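Local coordinates for acetone carboxylase alpha subunit (Xanthobacter autotrophicus Py2, PDB 5M45), which forms one subunit of a larger multi-chain bacterial enzyme and carries a hydantoinase B/oxoprolinase family region together with a bound manganese ion, at residues R715-A720 with L744-I749; D333-R339 with S721-R727; A71-K76 with G88-F92; V68-R72 with T104-I108. One frame throughout, in Å; residues are numbered along the deposited sequence.

Contact 1 (R715-A720 with L744-I749)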
loop_
_atom_site.group_PDB
_atom_site.type_symbol
_atom_site.label_atom_id
_atom_site.label_comp_id
_atom_site.label_asym_id
_atom_site.label_seq_id
_atom_site.Cartn_x
_atom_site.Cartn_y
_atom_site.Cartn_z
ATOM N N ARG A 715 -3.082 -14.609 -32.154
ATOM C CA ARG A 715 -4.178 -15.539 -31.814
ATOM C C ARG A 715 -4.815 -15.253 -30.452
ATOM O O ARG A 715 -6.034 -15.362 -30.331
ATOM C CB ARG A 715 -3.702 -16.971 -31.902
ATOM C CG ARG A 715 -3.425 -17.344 -33.349
ATOM C CD ARG A 715 -3.035 -18.781 -33.493
ATOM N NE ARG A 715 -1.591 -18.865 -33.321
ATOM C CZ ARG A 715 -0.962 -19.719 -32.545
ATOM N NH1 ARG A 715 -1.603 -20.637 -31.840
ATOM N NH2 ARG A 715 0.346 -19.658 -32.500
ATOM N N GLN A 716 -4.020 -14.910 -29.447
ATOM C CA GLN A 716 -4.588 -14.579 -28.131
ATOM C C GLN A 716 -5.504 -13.350 -28.223
ATOM O O GLN A 716 -6.593 -13.361 -27.619
ATOM C CB GLN A 716 -3.488 -14.339 -27.089
ATOM C CG GLN A 716 -3.990 -14.245 -25.661
ATOM C CD GLN A 716 -4.607 -12.876 -25.329
ATOM O OE1 GLN A 716 -4.238 -11.852 -25.910
ATOM N NE2 GLN A 716 -5.547 -12.869 -24.384
ATOM N N MET A 717 -5.088 -12.333 -28.973
ATOM C CA MET A 717 -5.906 -11.112 -29.168
ATOM C C MET A 717 -7.300 -11.413 -29.767
ATOM O O MET A 717 -8.329 -10.999 -29.193
ATOM C CB MET A 717 -5.154 -10.093 -30.027
ATOM C CG MET A 717 -5.853 -8.756 -30.200
ATOM S SD MET A 717 -5.256 -7.788 -31.622
ATOM C CE MET A 717 -6.131 -8.596 -33.001
ATOM N N PHE A 718 -7.329 -12.146 -30.873
ATOM C CA PHE A 718 -8.619 -12.570 -31.464
ATOM C C PHE A 718 -9.422 -13.467 -30.522
ATOM O O PHE A 718 -10.618 -13.213 -30.313
ATOM C CB PHE A 718 -8.427 -13.239 -32.842
ATOM C CG PHE A 718 -8.055 -12.257 -33.944
ATOM C CD1 PHE A 718 -8.970 -11.296 -34.382
ATOM C CD2 PHE A 718 -6.792 -12.271 -34.522
ATOM C CE1 PHE A 718 -8.636 -10.413 -35.395
ATOM C CE2 PHE A 718 -6.441 -11.364 -35.512
ATOM C CZ PHE A 718 -7.382 -10.448 -35.964
ATOM N N ALA A 719 -8.793 -14.454 -29.868
ATOM C CA ALA A 719 -9.570 -15.354 -29.009
ATOM C C ALA A 719 -10.254 -14.622 -27.859
ATOM O O ALA A 719 -11.426 -14.892 -27.564
ATOM C CB ALA A 719 -8.732 -16.493 -28.487
ATOM N N ALA A 720 -9.529 -13.716 -27.208
ATOM C CA ALA A 720 -10.083 -12.965 -26.070
ATOM C C ALA A 720 -11.190 -11.974 -26.535
ATOM O O ALA A 720 -12.234 -11.849 -25.879
ATOM C CB ALA A 720 -8.977 -12.222 -25.335
ATOM N N LEU A 744 -11.488 -20.930 -32.344
ATOM C CA LEU A 744 -10.253 -20.362 -31.781
ATOM C C LEU A 744 -10.335 -20.204 -30.244
ATOM O O LEU A 744 -10.371 -19.057 -29.720
ATOM C CB LEU A 744 -9.914 -19.052 -32.494
ATOM C CG LEU A 744 -8.466 -18.562 -32.316
ATOM C CD1 LEU A 744 -7.438 -19.392 -33.117
ATOM C CD2 LEU A 744 -8.406 -17.072 -32.647
ATOM N N PRO A 745 -10.377 -21.331 -29.520
ATOM C CA PRO A 745 -10.369 -21.218 -28.045
ATOM C C PRO A 745 -8.991 -20.766 -27.525
ATOM O O PRO A 745 -7.941 -21.235 -27.985
ATOM C CB PRO A 745 -10.697 -22.638 -27.577
ATOM C CG PRO A 745 -10.245 -23.534 -28.683
ATOM C CD PRO A 745 -10.406 -22.741 -29.974
ATOM N N GLU A 746 -9.009 -19.863 -26.566
ATOM C CA GLU A 746 -7.769 -19.297 -26.039
ATOM C C GLU A 746 -6.860 -20.352 -25.397
ATOM O O GLU A 746 -5.640 -20.239 -25.456
ATOM C CB GLU A 746 -8.069 -18.185 -25.022
ATOM C CG GLU A 746 -6.890 -17.236 -24.761
ATOM C CD GLU A 746 -7.237 -16.084 -23.838
ATOM O OE1 GLU A 746 -8.444 -15.779 -23.675
ATOM O OE2 GLU A 746 -6.319 -15.486 -23.236
ATOM N N GLU A 747 -7.473 -21.375 -24.814
ATOM C CA GLU A 747 -6.740 -22.444 -24.116
ATOM C C GLU A 747 -5.889 -23.290 -25.048
ATOM O O GLU A 747 -4.989 -23.944 -24.570
ATOM C CB GLU A 747 -7.681 -23.390 -23.360
ATOM C CG GLU A 747 -8.479 -22.743 -22.237
ATOM C CD GLU A 747 -9.775 -22.036 -22.702
ATOM O OE1 GLU A 747 -10.115 -21.954 -23.928
ATOM O OE2 GLU A 747 -10.445 -21.510 -21.789
ATOM N N GLU A 748 -6.155 -23.307 -26.346
ATOM C CA GLU A 748 -5.372 -24.162 -27.236
ATOM C C GLU A 748 -4.093 -23.494 -27.729
ATOM O O GLU A 748 -3.298 -24.133 -28.391
ATOM C CB GLU A 748 -6.235 -24.670 -28.420
ATOM C CG GLU A 748 -7.212 -25.789 -28.018
ATOM C CD GLU A 748 -8.099 -26.291 -29.186
ATOM O OE1 GLU A 748 -8.968 -27.148 -28.919
ATOM O OE2 GLU A 748 -7.954 -25.788 -30.340
ATOM N N ILE A 749 -3.872 -22.234 -27.388
ATOM C CA ILE A 749 -2.710 -21.498 -27.917
ATOM C C ILE A 749 -1.381 -21.939 -27.244
ATOM O O ILE A 749 -0.343 -21.925 -27.880
ATOM C CB ILE A 749 -2.939 -19.962 -27.816
ATOM C CG1 ILE A 749 -4.169 -19.562 -28.658
ATOM C CG2 ILE A 749 -1.710 -19.157 -28.269
ATOM C CD1 ILE A 749 -4.719 -18.178 -28.314
HETATM O O HOH W 1 0.461 -21.804 -30.558
HETATM O O HOH W 2 -12.349 -17.312 -28.271
#
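Ala719 and Glu746 bring the two backbones together, their CA atoms 5.3 Å apart, where a turn of helix 712-724 faces a loop that tightens into a short 3-10 segment beginning at Glu746. At this approach the small Ala719 suits its place, since its CB rests 3.3 Å from Leu744 O and also touches the CA and CB of Glu746. Leu744 and Ile749 clasp the helix around it: Leu744 CD2 lies 3.7 Å from Arg715 O, and Ile749 CD1 reaches the backbone N of Gln716 at 3.5 Å. The alkyl part of Arg715 slides past Ile749 in the opposite direction, while its NE binds Ala710 O. Gln716 bends at chi2 (-79°) and runs alongside Glu746, giving a nearly straight bond from NE2 to OE2 (3.0 Å, 174°). The donor keeps the acceptor in its amide plane but comes down on the carboxylate from above. Water 1 joins Arg715 NH1 to Ile749 O, and water 2 joins the carbonyls of Ala719 and Leu744. With OE1 of Glu746 salt-bridged to Lys723 and Arg339, both oxygens of this buried carboxylate have partners, an environment that would be expected to favour its ionised form.

Contact 2 (D333-R339 with S721-R727)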
loop_
_atom_site.group_PDB
_atom_site.type_symbol
_atom_site.label_atom_id
_atom_site.label_comp_id
_atom_site.label_asym_id
_atom_site.label_seq_id
_atom_site.Cartn_x
_atom_site.Cartn_y
_atom_site.Cartn_z
ATOM N N ASP A 333 -19.287 2.785 -29.646
ATOM C CA ASP A 333 -19.481 1.399 -29.205
ATOM C C ASP A 333 -18.176 0.636 -29.442
ATOM O O ASP A 333 -17.692 0.570 -30.587
ATOM C CB ASP A 333 -20.658 0.798 -30.001
ATOM C CG ASP A 333 -21.039 -0.629 -29.551
ATOM O OD1 ASP A 333 -20.283 -1.321 -28.850
ATOM O OD2 ASP A 333 -22.159 -1.076 -29.911
ATOM N N PHE A 334 -17.616 0.063 -28.369
ATOM C CA PHE A 334 -16.320 -0.639 -28.385
ATOM C C PHE A 334 -16.424 -2.185 -28.327
ATOM O O PHE A 334 -15.457 -2.858 -27.962
ATOM C CB PHE A 334 -15.404 -0.049 -27.301
ATOM C CG PHE A 334 -15.053 1.403 -27.567
ATOM C CD1 PHE A 334 -15.915 2.432 -27.177
ATOM C CD2 PHE A 334 -13.914 1.740 -28.288
ATOM C CE1 PHE A 334 -15.609 3.765 -27.472
ATOM C CE2 PHE A 334 -13.620 3.058 -28.594
ATOM C CZ PHE A 334 -14.466 4.075 -28.183
ATOM N N GLU A 335 -17.578 -2.739 -28.731
ATOM C CA GLU A 335 -17.744 -4.162 -28.982
ATOM C C GLU A 335 -16.588 -4.724 -29.785
ATOM O O GLU A 335 -16.256 -4.176 -30.841
ATOM C CB GLU A 335 -19.036 -4.404 -29.786
ATOM C CG GLU A 335 -19.319 -5.865 -30.272
ATOM C CD GLU A 335 -20.035 -6.713 -29.210
ATOM O OE1 GLU A 335 -20.286 -7.932 -29.380
ATOM O OE2 GLU A 335 -20.357 -6.149 -28.163
ATOM N N GLY A 336 -15.994 -5.801 -29.296
ATOM C CA GLY A 336 -14.854 -6.415 -29.939
ATOM C C GLY A 336 -13.501 -6.188 -29.290
ATOM O O GLY A 336 -12.516 -6.792 -29.687
ATOM N N SER A 337 -13.454 -5.331 -28.280
ATOM C CA SER A 337 -12.186 -5.001 -27.614
ATOM C C SER A 337 -11.639 -6.189 -26.808
ATOM O O SER A 337 -12.393 -7.086 -26.396
ATOM C CB SER A 337 -12.359 -3.772 -26.679
ATOM O OG SER A 337 -12.735 -2.601 -27.402
ATOM N N SER A 338 -10.327 -6.173 -26.596
ATOM C CA SER A 338 -9.626 -7.237 -25.849
ATOM C C SER A 338 -9.831 -7.128 -24.321
ATOM O O SER A 338 -10.412 -6.173 -23.829
ATOM C CB SER A 338 -8.127 -7.273 -26.248
ATOM O OG SER A 338 -7.471 -6.036 -26.014
ATOM N N ARG A 339 -9.350 -8.128 -23.585
ATOM C CA ARG A 339 -9.539 -8.277 -22.136
ATOM C C ARG A 339 -8.475 -7.519 -21.353
ATOM O O ARG A 339 -7.379 -7.262 -21.861
ATOM C CB ARG A 339 -9.470 -9.773 -21.753
ATOM C CG ARG A 339 -9.888 -10.127 -20.338
ATOM C CD ARG A 339 -9.960 -11.616 -20.037
ATOM N NE ARG A 339 -8.680 -12.309 -20.073
ATOM C CZ ARG A 339 -8.289 -13.179 -21.031
ATOM N NH1 ARG A 339 -9.101 -13.513 -22.060
ATOM N NH2 ARG A 339 -7.087 -13.770 -20.932
ATOM N N SER A 721 -10.951 -11.312 -27.661
ATOM C CA SER A 721 -11.906 -10.382 -28.281
ATOM C C SER A 721 -13.242 -11.096 -28.671
ATOM O O SER A 721 -14.335 -10.591 -28.432
ATOM C CB SER A 721 -11.258 -9.685 -29.484
ATOM O OG SER A 721 -10.142 -8.828 -29.106
ATOM N N PHE A 722 -13.126 -12.295 -29.247
ATOM C CA PHE A 722 -14.297 -13.069 -29.638
ATOM C C PHE A 722 -15.180 -13.375 -28.434
ATOM O O PHE A 722 -16.398 -13.198 -28.509
ATOM C CB PHE A 722 -13.937 -14.414 -30.292
ATOM C CG PHE A 722 -13.279 -14.334 -31.661
ATOM C CD1 PHE A 722 -13.316 -13.191 -32.466
ATOM C CD2 PHE A 722 -12.640 -15.454 -32.147
ATOM C CE1 PHE A 722 -12.694 -13.175 -33.695
ATOM C CE2 PHE A 722 -12.011 -15.445 -33.383
ATOM C CZ PHE A 722 -12.033 -14.304 -34.160
ATOM N N LYS A 723 -14.577 -13.839 -27.331
ATOM C CA LYS A 723 -15.362 -14.201 -26.132
ATOM C C LYS A 723 -16.102 -13.016 -25.516
ATOM O O LYS A 723 -17.210 -13.167 -25.111
ATOM C CB LYS A 723 -14.494 -14.832 -25.053
ATOM C CG LYS A 723 -14.230 -16.286 -25.346
ATOM C CD LYS A 723 -13.329 -16.910 -24.260
ATOM C CE LYS A 723 -11.917 -16.252 -24.209
ATOM N NZ LYS A 723 -10.868 -17.041 -23.551
ATOM N N LEU A 724 -15.466 -11.854 -25.425
ATOM C CA LEU A 724 -16.120 -10.633 -24.883
ATOM C C LEU A 724 -17.069 -9.905 -25.863
ATOM O O LEU A 724 -17.867 -9.072 -25.421
ATOM C CB LEU A 724 -15.058 -9.642 -24.391
ATOM C CG LEU A 724 -14.365 -10.067 -23.088
ATOM C CD1 LEU A 724 -12.998 -9.387 -22.976
ATOM C CD2 LEU A 724 -15.210 -9.776 -21.880
ATOM N N GLY A 725 -16.965 -10.212 -27.155
ATOM C CA GLY A 725 -17.683 -9.524 -28.238
ATOM C C GLY A 725 -18.249 -10.468 -29.302
ATOM O O GLY A 725 -17.701 -10.555 -30.402
ATOM N N PRO A 726 -19.346 -11.155 -28.996
ATOM C CA PRO A 726 -19.927 -12.084 -29.984
ATOM C C PRO A 726 -20.316 -11.459 -31.332
ATOM O O PRO A 726 -20.270 -12.139 -32.344
ATOM C CB PRO A 726 -21.182 -12.656 -29.294
ATOM C CG PRO A 726 -21.327 -11.897 -27.992
ATOM C CD PRO A 726 -20.097 -11.097 -27.726
ATOM N N ARG A 727 -20.687 -10.190 -31.360
ATOM C CA ARG A 727 -20.972 -9.529 -32.624
ATOM C C ARG A 727 -19.703 -9.387 -33.485
ATOM O O ARG A 727 -19.763 -9.490 -34.709
ATOM C CB ARG A 727 -21.607 -8.185 -32.332
ATOM C CG ARG A 727 -22.276 -7.518 -33.489
ATOM C CD ARG A 727 -23.391 -6.557 -32.951
ATOM N NE ARG A 727 -23.190 -5.601 -31.814
ATOM C CZ ARG A 727 -22.437 -4.477 -31.801
ATOM N NH1 ARG A 727 -21.597 -4.219 -32.804
ATOM N NH2 ARG A 727 -22.494 -3.672 -30.770
HETATM O O HOH W 3 -20.122 -7.634 -25.963
HETATM O O HOH W 4 -16.720 -6.647 -26.540
HETATM O O HOH W 5 -14.672 -8.144 -27.271
#
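Glu335 and Arg727 meet where a type II beta turn, Phe334 to Ser337, packs against the junction of helices 712-724 and 726-735. Their side chains cross obliquely with the flat groups stacked, the carboxylate and guanidinium planes only 18° apart, and Glu335 CG sits 3.7 Å over the centre of the guanidinium. Asp333 approaches the same guanidinium from its edge, with its carboxylate nearly perpendicular (83°). Arg727 NH2 makes a salt bridge to Asp333 OD2 at 2.8 Å, on the syn side of that oxygen but tilted well out of the carboxylate plane. Arg727 is therefore held over one face and at one edge, which should limit its rotation. Asp333 OD1 accepts from Glu335 N, forming an Asx turn, and also pairs with Arg381, as does Glu335 OE2.

The bend of Glu335 at chi2 (86°) carries its other oxygen, OE1, to the first turn of helix 726-735. Glycine fits both close backbones: Gly336 takes a positive phi at the third position of the turn, and Gly725, the N-cap residue, lets the two CA atoms approach to 4.5 Å. Leu724 CD1 packs on Arg339 CA. Water 3 links Glu335 OE2 to Leu724 O, water 5 links Ser337 O to Ser721 O, and water 4 joins Gly336 N, more weakly, to Leu724 O. OE1 of Glu335 receives the N-H of Arg727 at 3.0 Å through its anti lone pair.

Contact 3 (A71-K76 with G88-F92)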
loop_
_atom_site.group_PDB
_atom_site.type_symbol
_atom_site.label_atom_id
_atom_site.label_comp_id
_atom_site.label_asym_id
_atom_site.label_seq_id
_atom_site.Cartn_x
_atom_site.Cartn_y
_atom_site.Cartn_z
ATOM N N ALA A 71 -6.173 29.960 -9.935
ATOM C CA ALA A 71 -5.743 28.952 -8.960
ATOM C C ALA A 71 -4.608 28.055 -9.515
ATOM O O ALA A 71 -3.584 27.841 -8.830
ATOM C CB ALA A 71 -6.923 28.105 -8.528
ATOM N N ARG A 72 -4.766 27.573 -10.748
ATOM C CA ARG A 72 -3.719 26.772 -11.368
ATOM C C ARG A 72 -2.405 27.569 -11.569
ATOM O O ARG A 72 -1.311 27.101 -11.217
ATOM C CB ARG A 72 -4.207 26.191 -12.701
ATOM C CG ARG A 72 -3.120 25.482 -13.511
ATOM C CD ARG A 72 -3.750 24.575 -14.545
ATOM N NE ARG A 72 -2.778 23.954 -15.441
ATOM C CZ ARG A 72 -2.257 24.523 -16.529
ATOM N NH1 ARG A 72 -2.616 25.763 -16.899
ATOM N NH2 ARG A 72 -1.397 23.850 -17.270
ATOM N N GLU A 73 -2.520 28.765 -12.145
ATOM C CA GLU A 73 -1.354 29.599 -12.447
ATOM C C GLU A 73 -0.565 29.984 -11.180
ATOM O O GLU A 73 0.672 30.006 -11.193
ATOM C CB GLU A 73 -1.817 30.856 -13.241
ATOM C CG GLU A 73 -0.767 31.952 -13.487
ATOM C CD GLU A 73 0.326 31.566 -14.476
ATOM O OE1 GLU A 73 0.156 30.583 -15.224
ATOM O OE2 GLU A 73 1.352 32.329 -14.541
ATOM N N THR A 74 -1.278 30.272 -10.091
ATOM C CA THR A 74 -0.668 30.701 -8.821
ATOM C C THR A 74 -0.176 29.540 -7.954
ATOM O O THR A 74 0.978 29.545 -7.494
ATOM C CB THR A 74 -1.699 31.551 -8.032
ATOM O OG1 THR A 74 -2.015 32.689 -8.826
ATOM C CG2 THR A 74 -1.175 32.032 -6.682
ATOM N N ALA A 75 -1.036 28.541 -7.704
ATOM C CA ALA A 75 -0.681 27.472 -6.788
ATOM C C ALA A 75 0.493 26.616 -7.263
ATOM O O ALA A 75 1.212 26.087 -6.448
ATOM C CB ALA A 75 -1.869 26.582 -6.500
ATOM N N LYS A 76 0.721 26.511 -8.582
ATOM C CA LYS A 76 1.820 25.674 -9.077
ATOM C C LYS A 76 3.211 26.170 -8.609
ATOM O O LYS A 76 4.170 25.379 -8.614
ATOM C CB LYS A 76 1.767 25.503 -10.589
ATOM C CG LYS A 76 2.164 26.739 -11.410
ATOM C CD LYS A 76 1.889 26.444 -12.890
ATOM C CE LYS A 76 2.086 27.667 -13.736
ATOM N NZ LYS A 76 3.551 27.832 -13.972
ATOM N N GLY A 88 3.251 22.291 -15.629
ATOM C CA GLY A 88 1.851 22.586 -15.385
ATOM C C GLY A 88 0.918 21.372 -15.445
ATOM O O GLY A 88 -0.262 21.515 -15.834
ATOM N N GLU A 89 1.412 20.205 -15.026
ATOM C CA GLU A 89 0.569 18.979 -14.980
ATOM C C GLU A 89 -0.269 18.955 -13.693
ATOM O O GLU A 89 -0.016 18.177 -12.762
ATOM C CB GLU A 89 1.393 17.696 -15.191
ATOM C CG GLU A 89 2.431 17.728 -16.329
ATOM C CD GLU A 89 1.934 18.193 -17.685
ATOM O OE1 GLU A 89 2.783 18.410 -18.577
ATOM O OE2 GLU A 89 0.685 18.331 -17.909
ATOM N N LEU A 90 -1.222 19.892 -13.638
ATOM C CA LEU A 90 -2.190 20.050 -12.547
ATOM C C LEU A 90 -3.475 20.645 -13.120
ATOM O O LEU A 90 -3.481 21.138 -14.249
ATOM C CB LEU A 90 -1.642 20.908 -11.374
ATOM C CG LEU A 90 -1.591 22.431 -11.497
ATOM C CD1 LEU A 90 -1.333 23.079 -10.137
ATOM C CD2 LEU A 90 -0.569 22.895 -12.527
ATOM N N CYS A 91 -4.548 20.574 -12.339
ATOM C CA CYS A 91 -5.890 21.061 -12.781
ATOM C C CYS A 91 -6.757 21.346 -11.555
ATOM O O CYS A 91 -6.697 20.596 -10.574
ATOM C CB CYS A 91 -6.542 20.016 -13.668
ATOM S SG CYS A 91 -8.203 20.356 -14.291
ATOM N N PHE A 92 -7.555 22.417 -11.617
ATOM C CA PHE A 92 -8.575 22.734 -10.606
ATOM C C PHE A 92 -9.953 22.903 -11.252
ATOM O O PHE A 92 -10.080 23.549 -12.316
ATOM C CB PHE A 92 -8.221 24.010 -9.836
ATOM C CG PHE A 92 -6.991 23.860 -8.970
ATOM C CD1 PHE A 92 -7.072 23.248 -7.717
ATOM C CD2 PHE A 92 -5.749 24.284 -9.417
ATOM C CE1 PHE A 92 -5.941 23.083 -6.931
ATOM C CE2 PHE A 92 -4.616 24.139 -8.622
ATOM C CZ PHE A 92 -4.707 23.533 -7.388
#
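Arg72 grips the chain at the start of the strand with two neighbouring nitrogens of its guanidinium, both acceptors lying at its edge. NH2 bonds to Gly88 O at 3.0 Å, in the carbonyl plane and on a lone pair, with an N-H...O angle of 154°, while NE makes a weak bond to Leu90 O at 3.1 Å. Arginine suits this place because its long chain can span the gap and still offer adjacent donors to two backbone carbonyls. CG is anti to the backbone N (chi1 173°) and the chain stays extended as far as NE, which directs the guanidinium away from the helix toward the strand.

The apolar part of the same chain is covered by leucine: Arg72 CG lies 3.8 Å from Leu90 CD2, and Leu90 CD1 reaches Lys76 CB at 4.0 Å. Phe92 fills the next position, its ring set obliquely against the helix backbone, with CD2 3.7 Å from Arg72 N. The methyls of Ala71 and Ala75, small enough to admit the ring, also touch it.

The turn before the strand positions Gly88 O, and the strand itself presents Leu90 O. Gly88 leaves the short helix before it with positive phi, and Glu89 centres an inverse gamma turn whose weak bond from Leu90 N also ends on Gly88 O.

Ile244 of helix 227-255 touches both Ala71 and Phe92. The axes of segments 71-75 and 90-92 approach to 8.3 Å, their directions 133° apart, so this end of helix 54-75 crosses strand 90-95, which lies between strands 101-104 and 165-175 of the antiparallel sheet.

Contact 4 (V68-R72 with T104-I108)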
loop_
_atom_site.group_PDB
_atom_site.type_symbol
_atom_site.label_atom_id
_atom_site.label_comp_id
_atom_site.label_asym_id
_atom_site.label_seq_id
_atom_site.Cartn_x
_atom_site.Cartn_y
_atom_site.Cartn_z
ATOM N N VAL A 68 -10.731 29.823 -11.365
ATOM C CA VAL A 68 -10.092 28.509 -11.581
ATOM C C VAL A 68 -8.782 28.567 -12.387
ATOM O O VAL A 68 -7.817 27.864 -12.085
ATOM C CB VAL A 68 -11.053 27.399 -12.132
ATOM C CG1 VAL A 68 -12.178 27.138 -11.150
ATOM C CG2 VAL A 68 -11.631 27.772 -13.482
ATOM N N VAL A 69 -8.728 29.433 -13.391
ATOM C CA VAL A 69 -7.478 29.638 -14.173
ATOM C C VAL A 69 -6.372 30.192 -13.253
ATOM O O VAL A 69 -5.229 29.716 -13.282
ATOM C CB VAL A 69 -7.726 30.563 -15.388
ATOM C CG1 VAL A 69 -6.411 31.026 -16.018
ATOM C CG2 VAL A 69 -8.557 29.803 -16.426
ATOM N N ASP A 70 -6.734 31.182 -12.424
ATOM C CA ASP A 70 -5.808 31.809 -11.508
ATOM C C ASP A 70 -5.307 30.842 -10.412
ATOM O O ASP A 70 -4.130 30.915 -10.022
ATOM C CB ASP A 70 -6.413 33.051 -10.855
ATOM C CG ASP A 70 -5.425 33.742 -9.871
ATOM O OD1 ASP A 70 -4.358 34.205 -10.304
ATOM O OD2 ASP A 70 -5.724 33.768 -8.653
ATOM N N ALA A 71 -6.173 29.960 -9.935
ATOM C CA ALA A 71 -5.743 28.952 -8.960
ATOM C C ALA A 71 -4.608 28.055 -9.515
ATOM O O ALA A 71 -3.584 27.841 -8.830
ATOM C CB ALA A 71 -6.923 28.105 -8.528
ATOM N N ARG A 72 -4.766 27.573 -10.748
ATOM C CA ARG A 72 -3.719 26.772 -11.368
ATOM C C ARG A 72 -2.405 27.569 -11.569
ATOM O O ARG A 72 -1.311 27.101 -11.217
ATOM C CB ARG A 72 -4.207 26.191 -12.701
ATOM C CG ARG A 72 -3.120 25.482 -13.511
ATOM C CD ARG A 72 -3.750 24.575 -14.545
ATOM N NE ARG A 72 -2.778 23.954 -15.441
ATOM C CZ ARG A 72 -2.257 24.523 -16.529
ATOM N NH1 ARG A 72 -2.616 25.763 -16.899
ATOM N NH2 ARG A 72 -1.397 23.850 -17.270
ATOM N N THR A 104 -13.624 24.808 -15.370
ATOM C CA THR A 104 -12.311 24.233 -15.049
ATOM C C THR A 104 -11.165 25.097 -15.559
ATOM O O THR A 104 -11.311 25.799 -16.544
ATOM C CB THR A 104 -12.214 22.776 -15.619
ATOM O OG1 THR A 104 -11.016 22.136 -15.211
ATOM C CG2 THR A 104 -12.304 22.766 -17.116
ATOM N N SER A 105 -10.009 25.018 -14.900
ATOM C CA SER A 105 -8.738 25.463 -15.525
ATOM C C SER A 105 -8.417 24.548 -16.721
ATOM O O SER A 105 -9.042 23.507 -16.867
ATOM C CB SER A 105 -7.566 25.400 -14.514
ATOM O OG SER A 105 -7.185 24.058 -14.219
ATOM N N THR A 106 -7.413 24.910 -17.521
ATOM C CA THR A 106 -6.815 23.999 -18.489
ATOM C C THR A 106 -5.806 23.096 -17.747
ATOM O O THR A 106 -5.848 23.019 -16.524
ATOM C CB THR A 106 -6.226 24.739 -19.733
ATOM O OG1 THR A 106 -5.131 25.581 -19.341
ATOM C CG2 THR A 106 -7.267 25.615 -20.396
ATOM N N GLY A 107 -4.913 22.415 -18.474
ATOM C CA GLY A 107 -3.963 21.467 -17.883
ATOM C C GLY A 107 -4.465 20.023 -18.055
ATOM O O GLY A 107 -4.964 19.675 -19.121
ATOM N N ILE A 108 -4.349 19.191 -17.003
ATOM C CA ILE A 108 -4.687 17.760 -17.106
ATOM C C ILE A 108 -6.171 17.514 -16.862
ATOM O O ILE A 108 -6.586 16.919 -15.807
ATOM C CB ILE A 108 -3.758 16.833 -16.267
ATOM C CG1 ILE A 108 -3.575 17.311 -14.807
ATOM C CG2 ILE A 108 -2.385 16.740 -16.969
ATOM C CD1 ILE A 108 -2.920 16.278 -13.906
HETATM O O HOH W 6 -2.849 27.424 -19.087
#
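Val68 and Ser105 meet where helix 54-75 lies against the loop that leaves strand 101-104, outermost within this chain in the antiparallel sheet. Van der Waals contact comes first. Val68 presses CG2 to within 3.4 Å of Thr104 C, and Ser105 CB lies 3.5 Å from Val68 O. Serine is compact enough for the chains to come this close, the CA atoms of Val69 and Ser105 being 4.6 Å apart.

Flat groups form the second kind. One face of the Arg72 guanidinium, whose NH2 is bonded to Gly88 O, lies over the peptide between Thr106 and Gly107, with Gly107 N 3.8 Å above the centre of its plane. Glycine, having no side chain, lets the guanidinium come down on the backbone, and Gly107 also adopts a positive phi.

Hydrogen bonds mostly shape the loop itself. Thr104 OG1 donates to Ser105 O, and Ser105 OG donates to Thr106 O while accepting from Phe92 N of the adjacent strand; the serine torsion (chi1 71°) brings OG to that carbonyl. An aromatic side chain of another protein chain bonds to Thr104 O. Thr106 OG1 has Glu482 as a further partner. Between the segments, water 6 provides the polar link, accepting from Arg72 NH1 at 2.8 Å and donating to Thr106 OG1 at 2.9 Å.

From the N terminus, contacts 3 and 4 start together on helix 54-75 and share Ala71 and Arg72. Contact 3 closes first, at the start of strand 90-95; contact 4 closes the longer loop just after strand 101-104, so one helix is tied to two adjacent strands of the same sheet. Much later, contact 2 opens at the end of strand 330-333. Contact 1 then opens on helix 712-724, contact 2 closes where that helix gives way to helix 726-735, and contact 1 closes at 744-749: the two cross. They meet at the carboxylate of Glu746, which joins both, binding the C-terminal helices to the four-stranded mixed sheet. The two pairs lie on opposite sides of the chain's centre.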